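Local coordinates for protein predicted transcriptional regulator (Clostridium thermocellum, PDB 1XMA) that probably binds DNA as a dimeric, winged-helix transcriptional regulator of the PadR-like family, at residues B[39-44]-B[123-128]; B[52-57]-B[93-98]; B[62-65]-B[71-74]; B[81-86]-B[106-111]. All coordinates share one frame; numbering follows the deposited sequence. Where two conformers were deposited one is given.

Contact 1 (B[39-44]-B[123-128]); sequences RGYVDT and EEWELT
An edge-to-face aromatic pair between Tyr-41 of helix 35-52 and Trp-125 of helix 112-135 joins the first and last helices of a PadR-like chain. The six-membered ring of Trp-125 turns its edge toward the face of Tyr-41, with centroids 5.4 Å apart and planes at 64°. The phenol reaches past the indole to the helix backbone, where Tyr-41 OH lies 3.3 Å from Trp-125 CA. On the ring itself, Tyr-41 CE1 meets Trp-125 CB at 3.8 Å. With Trp-125 CG anti to the backbone N (chi1 172°), the indole leaves its helix to cross the phenol at a slant.

In the PadR-like architecture a long C-terminal helix usually serves dimerisation, and here the same tryptophan works in both directions: Trp-125 NE1 is hydrogen-bonded to Asn-133 OD1 of the second subunit, and Ile-132 of that subunit packs on the indole. The short segments 39-44 and 123-128 run roughly antiparallel (150°), the axes approaching to 12.0 Å, a separation bridged by the Tyr-41 and Trp-125 side chains. Beside the phenol, Thr-128 OG1 donates to Glu-124 O at 2.8 Å from above the carbonyl plane, and the same oxygen accepts Thr-128 N.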
loop_
_atom_site.group_PDB
_atom_site.type_symbol
_atom_site.label_atom_id
_atom_site.label_comp_id
_atom_site.label_asym_id
_atom_site.label_seq_id
_atom_site.Cartn_x
_atom_site.Cartn_y
_atom_site.Cartn_z
ATOM N N ARG B 39 -2.995 3.710 4.104
ATOM C CA ARG B 39 -2.615 3.824 5.510
ATOM C C ARG B 39 -1.130 4.158 5.644
ATOM O O ARG B 39 -0.748 4.981 6.464
ATOM C CB ARG B 39 -2.968 2.536 6.294
ATOM N N GLY B 40 -0.301 3.505 4.830
ATOM C CA GLY B 40 1.113 3.833 4.737
ATOM C C GLY B 40 1.460 5.246 4.271
ATOM O O GLY B 40 2.572 5.718 4.527
ATOM N N TYR B 41 0.527 5.935 3.610
ATOM C CA TYR B 41 0.859 7.233 2.974
ATOM C C TYR B 41 0.123 8.476 3.445
ATOM O O TYR B 41 0.404 9.570 2.973
ATOM C CB TYR B 41 0.886 7.097 1.443
ATOM C CG TYR B 41 2.095 6.272 1.059
ATOM C CD1 TYR B 41 3.362 6.863 0.957
ATOM C CD2 TYR B 41 1.990 4.885 0.875
ATOM C CE1 TYR B 41 4.493 6.095 0.657
ATOM C CE2 TYR B 41 3.112 4.108 0.576
ATOM C CZ TYR B 41 4.354 4.717 0.462
ATOM O OH TYR B 41 5.447 3.959 0.155
ATOM N N VAL B 42 -0.776 8.299 4.412
ATOM C CA VAL B 42 -1.569 9.381 4.984
ATOM C C VAL B 42 -0.686 10.560 5.353
ATOM O O VAL B 42 -0.890 11.689 4.853
ATOM C CB VAL B 42 -2.463 8.842 6.222
ATOM C CG1 VAL B 42 -2.807 9.928 7.248
ATOM C CG2 VAL B 42 -3.715 8.218 5.717
ATOM N N ASP B 43 0.314 10.304 6.201
ATOM C CA ASP B 43 1.227 11.362 6.679
ATOM C C ASP B 43 1.968 12.045 5.546
ATOM O O ASP B 43 2.119 13.280 5.541
ATOM C CB ASP B 43 2.222 10.805 7.682
ATOM C CG ASP B 43 1.547 10.313 8.959
ATOM O OD1 ASP B 43 0.312 10.333 9.042
ATOM O OD2 ASP B 43 2.251 9.898 9.883
ATOM N N THR B 44 2.445 11.238 4.600
ATOM C CA THR B 44 3.173 11.732 3.433
ATOM C C THR B 44 2.276 12.617 2.550
ATOM O O THR B 44 2.723 13.639 2.065
ATOM C CB THR B 44 3.739 10.546 2.617
ATOM O OG1 THR B 44 4.503 9.700 3.492
ATOM C CG2 THR B 44 4.612 11.035 1.431
ATOM N N GLU B 123 10.940 8.087 -1.853
ATOM C CA GLU B 123 11.823 7.021 -2.298
ATOM C C GLU B 123 11.258 5.638 -2.001
ATOM O O GLU B 123 11.335 4.743 -2.829
ATOM C CB GLU B 123 13.218 7.203 -1.710
ATOM C CG GLU B 123 14.041 8.246 -2.477
ATOM C CD GLU B 123 15.111 8.923 -1.624
ATOM O OE1 GLU B 123 15.524 8.332 -0.586
ATOM O OE2 GLU B 123 15.538 10.053 -2.001
ATOM N N GLU B 124 10.662 5.483 -0.829
ATOM C CA GLU B 124 10.018 4.247 -0.455
ATOM C C GLU B 124 8.865 3.878 -1.406
ATOM O O GLU B 124 8.716 2.707 -1.775
ATOM C CB GLU B 124 9.508 4.336 0.985
ATOM C CG GLU B 124 8.996 3.032 1.525
ATOM C CD GLU B 124 8.507 3.129 2.945
ATOM O OE1 GLU B 124 7.537 2.396 3.267
ATOM O OE2 GLU B 124 9.094 3.915 3.744
ATOM N N TRP B 125 8.059 4.883 -1.775
ATOM C CA TRP B 125 6.921 4.723 -2.689
ATOM C C TRP B 125 7.372 4.286 -4.073
ATOM O O TRP B 125 6.700 3.494 -4.731
ATOM C CB TRP B 125 6.118 6.037 -2.774
ATOM C CG TRP B 125 5.022 6.069 -3.844
ATOM C CD1 TRP B 125 4.864 7.018 -4.812
ATOM C CD2 TRP B 125 3.949 5.120 -4.035
ATOM N NE1 TRP B 125 3.771 6.733 -5.587
ATOM C CE2 TRP B 125 3.188 5.574 -5.137
ATOM C CE3 TRP B 125 3.567 3.928 -3.388
ATOM C CZ2 TRP B 125 2.043 4.883 -5.614
ATOM C CZ3 TRP B 125 2.418 3.227 -3.867
ATOM C CH2 TRP B 125 1.674 3.718 -4.963
ATOM N N GLU B 126 8.513 4.813 -4.506
ATOM C CA GLU B 126 9.097 4.462 -5.792
ATOM C C GLU B 126 9.520 2.969 -5.823
ATOM O O GLU B 126 9.167 2.226 -6.755
ATOM C CB GLU B 126 10.289 5.381 -6.065
ATOM C CG GLU B 126 10.417 5.850 -7.497
ATOM C CD GLU B 126 9.143 6.471 -8.062
ATOM O OE1 GLU B 126 8.448 7.243 -7.359
ATOM O OE2 GLU B 126 8.847 6.175 -9.237
ATOM N N LEU B 127 10.244 2.541 -4.788
ATOM C CA LEU B 127 10.562 1.117 -4.572
ATOM C C LEU B 127 9.342 0.206 -4.413
ATOM O O LEU B 127 9.288 -0.850 -5.010
ATOM C CB LEU B 127 11.525 0.940 -3.389
ATOM C CG LEU B 127 13.037 1.095 -3.682
ATOM C CD1 LEU B 127 13.508 0.256 -4.888
ATOM C CD2 LEU B 127 13.452 2.574 -3.851
ATOM N N THR B 128 8.381 0.618 -3.602
ATOM C CA THR B 128 7.110 -0.096 -3.480
ATOM C C THR B 128 6.425 -0.287 -4.847
ATOM O O THR B 128 6.089 -1.414 -5.215
ATOM C CB THR B 128 6.161 0.623 -2.525
ATOM O OG1 THR B 128 6.805 0.785 -1.270
ATOM C CG2 THR B 128 4.840 -0.168 -2.331
#

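Contact 2 (B[52-57]-B[93-98]); sequences EGDSYG and KSYYGE
Asp-54 OD2 is gripped by two groups, the hydroxyl of Tyr-95 and the guanidinium of Arg-109. Tyr-95 OH donates to Asp-54 OD2 over 2.6 Å, a short bond, while Arg-109 NH2 forms a salt bridge to the same oxygen. The setting is the small antiparallel sheet of a winged-helix domain, the fold of the PadR-like family. Strand 106-110 runs between the short, weakly bonded strand 55-56 and strand 92-96, so this side-chain bond spans from one outer strand to the approach of the other, over the middle one. Arg-109, from that middle strand, supplies the second partner of Asp-54 OD2.

The hydroxyl comes to the anti side of Asp-54 OD2, 20° out of the carboxylate plane, and the carboxylate and ring planes are turned 63° against each other. The carboxylate meets the phenol at its edge, near the ring plane, instead of lying over it; Asp-54 CG is in that plane too. Tyr-95 reaches across because its CG sits between the backbone N and the carbonyl carbon (chi1 64°), which carries the ring over the sheet toward the loop at Asp-54. The Tyr-95 ring also meets that of Tyr-107 on the neighbouring strand. The neighbouring arginine would be expected to stabilise the aspartate in its charged form. Beyond the bond itself the touch is small: Tyr-95 CE2 approaches Asp-54 OD2 to 3.3 Å, and Tyr-95 OH lies 3.2 Å from Asp-54 CB.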
loop_
_atom_site.group_PDB
_atom_site.type_symbol
_atom_site.label_atom_id
_atom_site.label_comp_id
_atom_site.label_asym_id
_atom_site.label_seq_id
_atom_site.Cartn_x
_atom_site.Cartn_y
_atom_site.Cartn_z
ATOM N N GLU B 52 3.212 22.617 -0.302
ATOM C CA GLU B 52 2.571 23.624 -1.133
ATOM C C GLU B 52 2.237 24.905 -0.343
ATOM O O GLU B 52 2.443 26.006 -0.825
ATOM C CB GLU B 52 1.300 23.060 -1.757
ATOM C CG GLU B 52 1.521 21.986 -2.796
ATOM C CD GLU B 52 0.214 21.381 -3.273
ATOM O OE1 GLU B 52 -0.851 21.959 -2.969
ATOM O OE2 GLU B 52 0.241 20.330 -3.948
ATOM N N GLY B 53 1.699 24.745 0.862
ATOM C CA GLY B 53 1.518 25.863 1.775
ATOM C C GLY B 53 0.940 25.437 3.108
ATOM O O GLY B 53 0.280 24.395 3.203
ATOM N N ASP B 54 1.203 26.248 4.136
ATOM C CA ASP B 54 0.498 26.171 5.412
ATOM C C ASP B 54 -0.986 25.921 5.192
ATOM O O ASP B 54 -1.605 26.486 4.282
ATOM C CB ASP B 54 0.693 27.454 6.237
ATOM C CG ASP B 54 2.140 27.694 6.614
ATOM O OD1 ASP B 54 3.006 26.888 6.207
ATOM O OD2 ASP B 54 2.425 28.690 7.319
ATOM N N SER B 55 -1.557 25.061 6.020
ATOM C CA SER B 55 -2.960 24.724 5.865
ATOM C C SER B 55 -3.593 24.302 7.185
ATOM O O SER B 55 -2.936 24.261 8.212
ATOM C CB SER B 55 -3.132 23.629 4.794
ATOM O OG SER B 55 -4.428 23.704 4.262
ATOM N N TYR B 56 -4.881 23.995 7.143
ATOM C CA TYR B 56 -5.609 23.618 8.345
ATOM C C TYR B 56 -6.490 22.415 8.045
ATOM O O TYR B 56 -6.699 22.082 6.883
ATOM C CB TYR B 56 -6.423 24.811 8.893
ATOM C CG TYR B 56 -7.411 25.421 7.909
ATOM C CD1 TYR B 56 -6.998 26.369 6.963
ATOM C CD2 TYR B 56 -8.767 25.066 7.939
ATOM C CE1 TYR B 56 -7.909 26.944 6.063
ATOM C CE2 TYR B 56 -9.686 25.634 7.035
ATOM C CZ TYR B 56 -9.246 26.561 6.108
ATOM O OH TYR B 56 -10.141 27.118 5.231
ATOM N N GLY B 57 -6.999 21.774 9.093
ATOM C CA GLY B 57 -7.755 20.523 8.966
ATOM C C GLY B 57 -8.771 20.427 7.833
ATOM O O GLY B 57 -8.663 19.543 6.971
ATOM N N LYS B 93 4.559 21.956 12.583
ATOM C CA LYS B 93 4.239 22.778 13.746
ATOM C C LYS B 93 2.904 23.513 13.622
ATOM O O LYS B 93 2.585 24.074 12.574
ATOM C CB LYS B 93 5.344 23.784 13.980
ATOM C CG LYS B 93 6.518 23.227 14.751
ATOM C CD LYS B 93 7.732 24.124 14.583
ATOM C CE LYS B 93 8.819 23.746 15.550
ATOM N NZ LYS B 93 9.645 24.945 15.842
ATOM N N SER B 94 2.144 23.517 14.706
ATOM C CA SER B 94 0.914 24.270 14.797
ATOM C C SER B 94 1.186 25.741 15.059
ATOM O O SER B 94 2.208 26.128 15.645
ATOM C CB SER B 94 0.030 23.719 15.920
ATOM O OG SER B 94 0.711 23.778 17.163
ATOM N N TYR B 95 0.254 26.561 14.615
ATOM C CA TYR B 95 0.192 27.936 15.033
ATOM C C TYR B 95 -1.244 28.369 14.948
ATOM O O TYR B 95 -2.095 27.582 14.499
ATOM C CB TYR B 95 1.162 28.822 14.234
ATOM C CG TYR B 95 0.923 28.973 12.753
ATOM C CD1 TYR B 95 0.161 30.042 12.259
ATOM C CD2 TYR B 95 1.511 28.084 11.824
ATOM C CE1 TYR B 95 -0.051 30.217 10.873
ATOM C CE2 TYR B 95 1.303 28.249 10.421
ATOM C CZ TYR B 95 0.528 29.322 9.973
ATOM O OH TYR B 95 0.313 29.506 8.645
ATOM N N TYR B 96 -1.523 29.595 15.398
ATOM C CA TYR B 96 -2.892 30.049 15.623
ATOM C C TYR B 96 -3.239 31.333 14.899
ATOM O O TYR B 96 -2.548 32.345 15.059
ATOM C CB TYR B 96 -3.158 30.197 17.134
ATOM C CG TYR B 96 -2.942 28.912 17.850
ATOM C CD1 TYR B 96 -1.844 28.737 18.693
ATOM C CD2 TYR B 96 -3.804 27.832 17.643
ATOM C CE1 TYR B 96 -1.627 27.510 19.344
ATOM C CE2 TYR B 96 -3.587 26.607 18.277
ATOM C CZ TYR B 96 -2.499 26.452 19.121
ATOM O OH TYR B 96 -2.303 25.237 19.754
ATOM N N GLY B 97 -4.331 31.284 14.121
ATOM C CA GLY B 97 -4.923 32.482 13.487
ATOM C C GLY B 97 -5.606 33.400 14.514
ATOM O O GLY B 97 -5.539 33.146 15.721
ATOM N N GLU B 98 -6.251 34.464 14.033
ATOM C CA GLU B 98 -6.908 35.443 14.911
ATOM C C GLU B 98 -8.139 34.883 15.600
ATOM O O GLU B 98 -8.843 34.019 15.050
ATOM C CB GLU B 98 -7.340 36.697 14.151
ATOM C CG GLU B 98 -6.649 36.928 12.827
ATOM C CD GLU B 98 -7.227 38.104 12.101
ATOM O OE1 GLU B 98 -8.480 38.212 12.044
ATOM O OE2 GLU B 98 -6.435 38.922 11.602
#

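Contact 3 (B[62-65]-B[71-74]); sequences KNIR and LYVI
Residues 62-65 form a helical turn, and 71-74, an irregular loop, comes back against it so closely that Arg-65 CA and Val-73 CA are 4.8 Å apart. At this approach Arg-65 CA meets Tyr-72 O at 3.2 Å in a CA-H...O contact, with an angle of 140° at the hydrogen. No conventional hydrogen bond joins the two segments. The chain reversal is held instead by Thr-68, whose OG1 is hydrogen-bonded with both Ile-64 O and Tyr-72 N.

Ile-64 carries most of the side-chain contact through two branches. Its CG2, anti to the backbone N, lies beside the tyrosine, with Ile-64 CG2 at 3.5 Å from Tyr-72 CD2, and the two side chains run side by side in the same direction. The other branch ends in Ile-64 CD1, which meets Ile-74 CG2 at 3.8 Å as the two isoleucines cross at a slant. Farther out, Arg-65 CB rests 3.7 Å from Val-73 CG1. The arginine chain is extended from CG to NE and leads away from the loop, back along its own helix; Lys-62 CA lies against one guanidinium face, toward its rim, and Arg-65 NH2 is hydrogen-bonded with Tyr-58 OH.

The contact thus folds the link between helices 57-67 and 76-88 onto the end of the former. In a winged-helix domain these probably correspond to the helix-turn-helix pair. Helix 35-52 packs on the contact, with Ile-45 and Leu-49 touching Ile-64 and Ile-38 and Val-42 touching Tyr-72, while Val-131 of the second subunit packs on Leu-71 and Tyr-72.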
loop_
_atom_site.group_PDB
_atom_site.type_symbol
_atom_site.label_atom_id
_atom_site.label_comp_id
_atom_site.label_asym_id
_atom_site.label_seq_id
_atom_site.Cartn_x
_atom_site.Cartn_y
_atom_site.Cartn_z
ATOM N N LYS B 62 -10.468 18.569 2.381
ATOM C CA LYS B 62 -11.087 19.049 1.163
ATOM C C LYS B 62 -10.123 18.877 -0.012
ATOM O O LYS B 62 -10.506 18.375 -1.061
ATOM C CB LYS B 62 -11.515 20.517 1.318
ATOM C CG LYS B 62 -12.234 21.102 0.105
ATOM C CD LYS B 62 -12.838 22.455 0.418
ATOM C CE LYS B 62 -11.792 23.580 0.276
ATOM N NZ LYS B 62 -12.401 24.965 0.411
ATOM N N ASN B 63 -8.874 19.280 0.180
ATOM C CA ASN B 63 -7.863 19.196 -0.871
ATOM C C ASN B 63 -7.534 17.756 -1.278
ATOM O O ASN B 63 -7.386 17.461 -2.470
ATOM C CB ASN B 63 -6.595 19.939 -0.462
ATOM C CG ASN B 63 -6.665 21.428 -0.769
ATOM O OD1 ASN B 63 -7.307 21.834 -1.730
ATOM N ND2 ASN B 63 -5.997 22.243 0.040
ATOM N N ILE B 64 -7.435 16.864 -0.289
ATOM C CA ILE B 64 -7.308 15.413 -0.545
ATOM C C ILE B 64 -8.427 14.854 -1.451
ATOM O O ILE B 64 -8.125 14.225 -2.447
ATOM C CB ILE B 64 -7.179 14.587 0.782
ATOM C CG1 ILE B 64 -5.876 14.940 1.505
ATOM C CG2 ILE B 64 -7.217 13.091 0.506
ATOM C CD1 ILE B 64 -5.831 14.487 2.979
ATOM N N ARG B 65 -9.701 15.087 -1.123
ATOM C CA ARG B 65 -10.784 14.509 -1.946
ATOM C C ARG B 65 -10.906 15.123 -3.338
ATOM O O ARG B 65 -11.213 14.416 -4.286
ATOM C CB ARG B 65 -12.148 14.477 -1.235
ATOM C CG ARG B 65 -12.790 15.821 -0.968
ATOM C CD ARG B 65 -14.279 15.688 -0.552
ATOM N NE ARG B 65 -14.836 17.022 -0.367
ATOM C CZ ARG B 65 -14.841 17.677 0.797
ATOM N NH1 ARG B 65 -14.333 17.106 1.908
ATOM N NH2 ARG B 65 -15.345 18.912 0.862
ATOM N N LEU B 71 -11.599 10.013 -5.260
ATOM C CA LEU B 71 -11.154 8.632 -5.033
ATOM C C LEU B 71 -10.717 8.409 -3.598
ATOM O O LEU B 71 -10.842 7.316 -3.082
ATOM C CB LEU B 71 -10.032 8.233 -5.990
ATOM C CG LEU B 71 -10.365 7.984 -7.469
ATOM C CD1 LEU B 71 -9.087 7.871 -8.274
ATOM C CD2 LEU B 71 -11.206 6.733 -7.600
ATOM N N TYR B 72 -10.215 9.447 -2.938
ATOM C CA TYR B 72 -9.859 9.295 -1.538
ATOM C C TYR B 72 -10.421 10.428 -0.701
ATOM O O TYR B 72 -10.053 11.595 -0.865
ATOM C CB TYR B 72 -8.339 9.090 -1.370
ATOM C CG TYR B 72 -7.839 8.992 0.061
ATOM C CD1 TYR B 72 -8.526 8.237 1.022
ATOM C CD2 TYR B 72 -6.660 9.648 0.448
ATOM C CE1 TYR B 72 -8.070 8.155 2.348
ATOM C CE2 TYR B 72 -6.192 9.572 1.765
ATOM C CZ TYR B 72 -6.902 8.834 2.707
ATOM O OH TYR B 72 -6.431 8.759 3.999
ATOM N N VAL B 73 -11.363 10.064 0.168
ATOM C CA VAL B 73 -11.871 10.971 1.165
ATOM C C VAL B 73 -11.379 10.497 2.529
ATOM O O VAL B 73 -11.581 9.349 2.910
ATOM C CB VAL B 73 -13.442 11.168 1.081
ATOM C CG1 VAL B 73 -13.904 11.296 -0.388
ATOM C CG2 VAL B 73 -14.202 10.029 1.756
ATOM N N ILE B 74 -10.690 11.372 3.242
ATOM C CA ILE B 74 -10.104 11.002 4.518
ATOM C C ILE B 74 -11.100 11.223 5.672
ATOM O O ILE B 74 -11.829 12.223 5.678
ATOM C CB ILE B 74 -8.735 11.729 4.749
ATOM C CG1 ILE B 74 -8.011 11.171 5.984
ATOM C CG2 ILE B 74 -8.906 13.267 4.790
ATOM C CD1 ILE B 74 -6.567 11.613 6.104
#

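Contact 4 (B[81-86]-B[106-111]); sequences SAFARL and TYYRIT
Phe-83 and Tyr-108 each hold CG anti to their own carbonyl carbon (chi1 -74° and -55°), and these settings bring the two rings, one from the helix and the other from the strand, face to face. The result is an offset stack with centroids 4.2 Å apart and planes tilted by 15°. The side chains approach at about a right angle to one another, and the offset puts the CD1-CE1 side of the tyrosine over the phenylalanine. Tyr-108 CE1 stands over the centre of the Phe-83 ring, 3.6 Å above its plane, whereas Phe-83 CD2 lies toward the rim of the tyrosine ring. Past the overlap, Tyr-108 OH extends to Phe-83 CB at 3.8 Å.

Both residues are buried, and the stack is part of the hydrophobic packing between helix 76-88, which probably takes the place of the recognition helix of a winged-helix domain, and the wing sheet. The phenylalanine ring has a further aromatic neighbour in Tyr-80, which meets it edge-to-face. Strand 106-110 is the middle strand, flanked by 55-56 and 92-96; Ile-92 of the latter packs on both Tyr-108 and Leu-86, and helix 35-52 also packs on helix 76-88, with Asp-43 and Ile-46 on Ala-82.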
loop_
_atom_site.group_PDB
_atom_site.type_symbol
_atom_site.label_atom_id
_atom_site.label_comp_id
_atom_site.label_asym_id
_atom_site.label_seq_id
_atom_site.Cartn_x
_atom_site.Cartn_y
_atom_site.Cartn_z
ATOM N N SER B 81 -5.735 12.401 14.138
ATOM C CA SER B 81 -4.639 11.658 14.796
ATOM C C SER B 81 -3.322 11.708 14.012
ATOM O O SER B 81 -2.238 11.536 14.585
ATOM C CB SER B 81 -5.036 10.217 15.148
ATOM O OG SER B 81 -5.509 9.540 14.023
ATOM N N ALA B 82 -3.413 11.961 12.701
ATOM C CA ALA B 82 -2.218 12.154 11.871
ATOM C C ALA B 82 -1.494 13.464 12.213
ATOM O O ALA B 82 -0.263 13.480 12.363
ATOM C CB ALA B 82 -2.571 12.077 10.385
ATOM N N PHE B 83 -2.249 14.558 12.344
ATOM C CA PHE B 83 -1.685 15.842 12.799
ATOM C C PHE B 83 -0.945 15.674 14.121
ATOM O O PHE B 83 0.193 16.156 14.282
ATOM C CB PHE B 83 -2.787 16.879 13.011
ATOM C CG PHE B 83 -3.364 17.443 11.748
ATOM C CD1 PHE B 83 -4.747 17.684 11.656
ATOM C CD2 PHE B 83 -2.540 17.762 10.647
ATOM C CE1 PHE B 83 -5.320 18.229 10.478
ATOM C CE2 PHE B 83 -3.094 18.313 9.457
ATOM C CZ PHE B 83 -4.489 18.551 9.378
ATOM N N ALA B 84 -1.612 14.986 15.059
ATOM C CA ALA B 84 -1.079 14.748 16.395
ATOM C C ALA B 84 0.264 14.023 16.309
ATOM O O ALA B 84 1.252 14.504 16.854
ATOM C CB ALA B 84 -2.103 13.962 17.260
ATOM N N ARG B 85 0.278 12.884 15.596
ATOM C CA ARG B 85 1.493 12.099 15.294
ATOM C C ARG B 85 2.560 12.897 14.553
ATOM O O ARG B 85 3.731 12.823 14.899
ATOM C CB ARG B 85 1.127 10.849 14.471
ATOM C CG ARG B 85 2.333 10.019 13.966
ATOM C CD ARG B 85 1.942 9.086 12.813
ATOM N NE ARG B 85 0.668 8.449 13.085
ATOM C CZ ARG B 85 -0.413 8.544 12.337
ATOM N NH1 ARG B 85 -0.395 9.225 11.207
ATOM N NH2 ARG B 85 -1.524 7.929 12.727
ATOM N N LEU B 86 2.156 13.641 13.525
ATOM C CA LEU B 86 3.104 14.458 12.753
ATOM C C LEU B 86 3.781 15.525 13.622
ATOM O O LEU B 86 4.982 15.790 13.470
ATOM C CB LEU B 86 2.419 15.101 11.544
ATOM C CG LEU B 86 2.081 14.232 10.327
ATOM C CD1 LEU B 86 1.261 15.045 9.343
ATOM C CD2 LEU B 86 3.332 13.698 9.649
ATOM N N THR B 106 -6.411 26.438 14.050
ATOM C CA THR B 106 -5.088 25.833 14.105
ATOM C C THR B 106 -4.570 25.569 12.692
ATOM O O THR B 106 -5.204 24.847 11.916
ATOM C CB THR B 106 -5.051 24.525 14.964
ATOM O OG1 THR B 106 -5.590 24.788 16.256
ATOM C CG2 THR B 106 -3.616 24.022 15.154
ATOM N N TYR B 107 -3.431 26.191 12.377
ATOM C CA TYR B 107 -2.734 26.007 11.107
ATOM C C TYR B 107 -1.496 25.128 11.329
ATOM O O TYR B 107 -0.935 25.080 12.435
ATOM C CB TYR B 107 -2.316 27.358 10.516
ATOM C CG TYR B 107 -3.468 28.253 10.083
ATOM C CD1 TYR B 107 -3.987 29.228 10.946
ATOM C CD2 TYR B 107 -4.027 28.133 8.804
ATOM C CE1 TYR B 107 -5.055 30.043 10.551
ATOM C CE2 TYR B 107 -5.093 28.943 8.396
ATOM C CZ TYR B 107 -5.594 29.894 9.270
ATOM O OH TYR B 107 -6.635 30.699 8.860
ATOM N N TYR B 108 -1.061 24.435 10.285
ATOM C CA TYR B 108 0.187 23.694 10.385
ATOM C C TYR B 108 1.151 24.151 9.315
ATOM O O TYR B 108 0.739 24.536 8.228
ATOM C CB TYR B 108 -0.044 22.182 10.335
ATOM C CG TYR B 108 -1.016 21.692 11.387
ATOM C CD1 TYR B 108 -2.391 21.611 11.113
ATOM C CD2 TYR B 108 -0.572 21.328 12.677
ATOM C CE1 TYR B 108 -3.298 21.179 12.086
ATOM C CE2 TYR B 108 -1.467 20.874 13.649
ATOM C CZ TYR B 108 -2.830 20.809 13.345
ATOM O OH TYR B 108 -3.735 20.359 14.301
ATOM N N ARG B 109 2.432 24.118 9.658
ATOM C CA ARG B 109 3.518 24.376 8.739
ATOM C C ARG B 109 4.474 23.186 8.811
ATOM O O ARG B 109 4.745 22.680 9.893
ATOM C CB ARG B 109 4.225 25.688 9.141
ATOM C CG ARG B 109 5.572 25.981 8.484
ATOM C CD ARG B 109 6.034 27.440 8.804
ATOM N NE ARG B 109 5.232 28.440 8.084
ATOM C CZ ARG B 109 5.364 29.763 8.195
ATOM N NH1 ARG B 109 6.275 30.289 9.006
ATOM N NH2 ARG B 109 4.579 30.571 7.487
ATOM N N ILE B 110 4.975 22.745 7.655
ATOM C CA ILE B 110 5.931 21.634 7.623
ATOM C C ILE B 110 7.347 22.047 8.155
ATOM O O ILE B 110 7.810 23.162 7.902
ATOM C CB ILE B 110 5.975 20.939 6.201
ATOM C CG1 ILE B 110 6.787 19.630 6.253
ATOM C CG2 ILE B 110 6.447 21.926 5.095
ATOM C CD1 ILE B 110 6.705 18.774 5.009
ATOM N N THR B 111 7.997 21.155 8.910
ATOM C CA THR B 111 9.375 21.394 9.415
ATOM C C THR B 111 10.454 20.789 8.482
ATOM O O THR B 111 10.155 19.895 7.684
ATOM C CB THR B 111 9.574 20.851 10.851
ATOM O OG1 THR B 111 9.481 19.420 10.847
ATOM C CG2 THR B 111 8.550 21.427 11.818
#

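Helix 35-52 ties several of these contacts together. From contact 1, Val-42 CG2 packs against Tyr-72 OH of contact 3 at 3.3 Å, and Asp-43 CB packs against Leu-86 CD2 of contact 4 at 3.7 Å. Contacts 2 and 4 share the wing sheet, their centres about 8 Å apart; Ser-55 O with Tyr-108 N and Lys-93 N with Arg-109 O are probable hydrogen bonds, 2.8 Å each, on opposite flanks of the middle strand. Contacts 1 and 3 both touch the second subunit, whereas no other chain of the assembly touches 2 or 4. Glu-52, in a segment of contact 2, binds a mercury ion with Lys-67; the side chain of Tyr-72 is about 10 Å from a bound mercury ion.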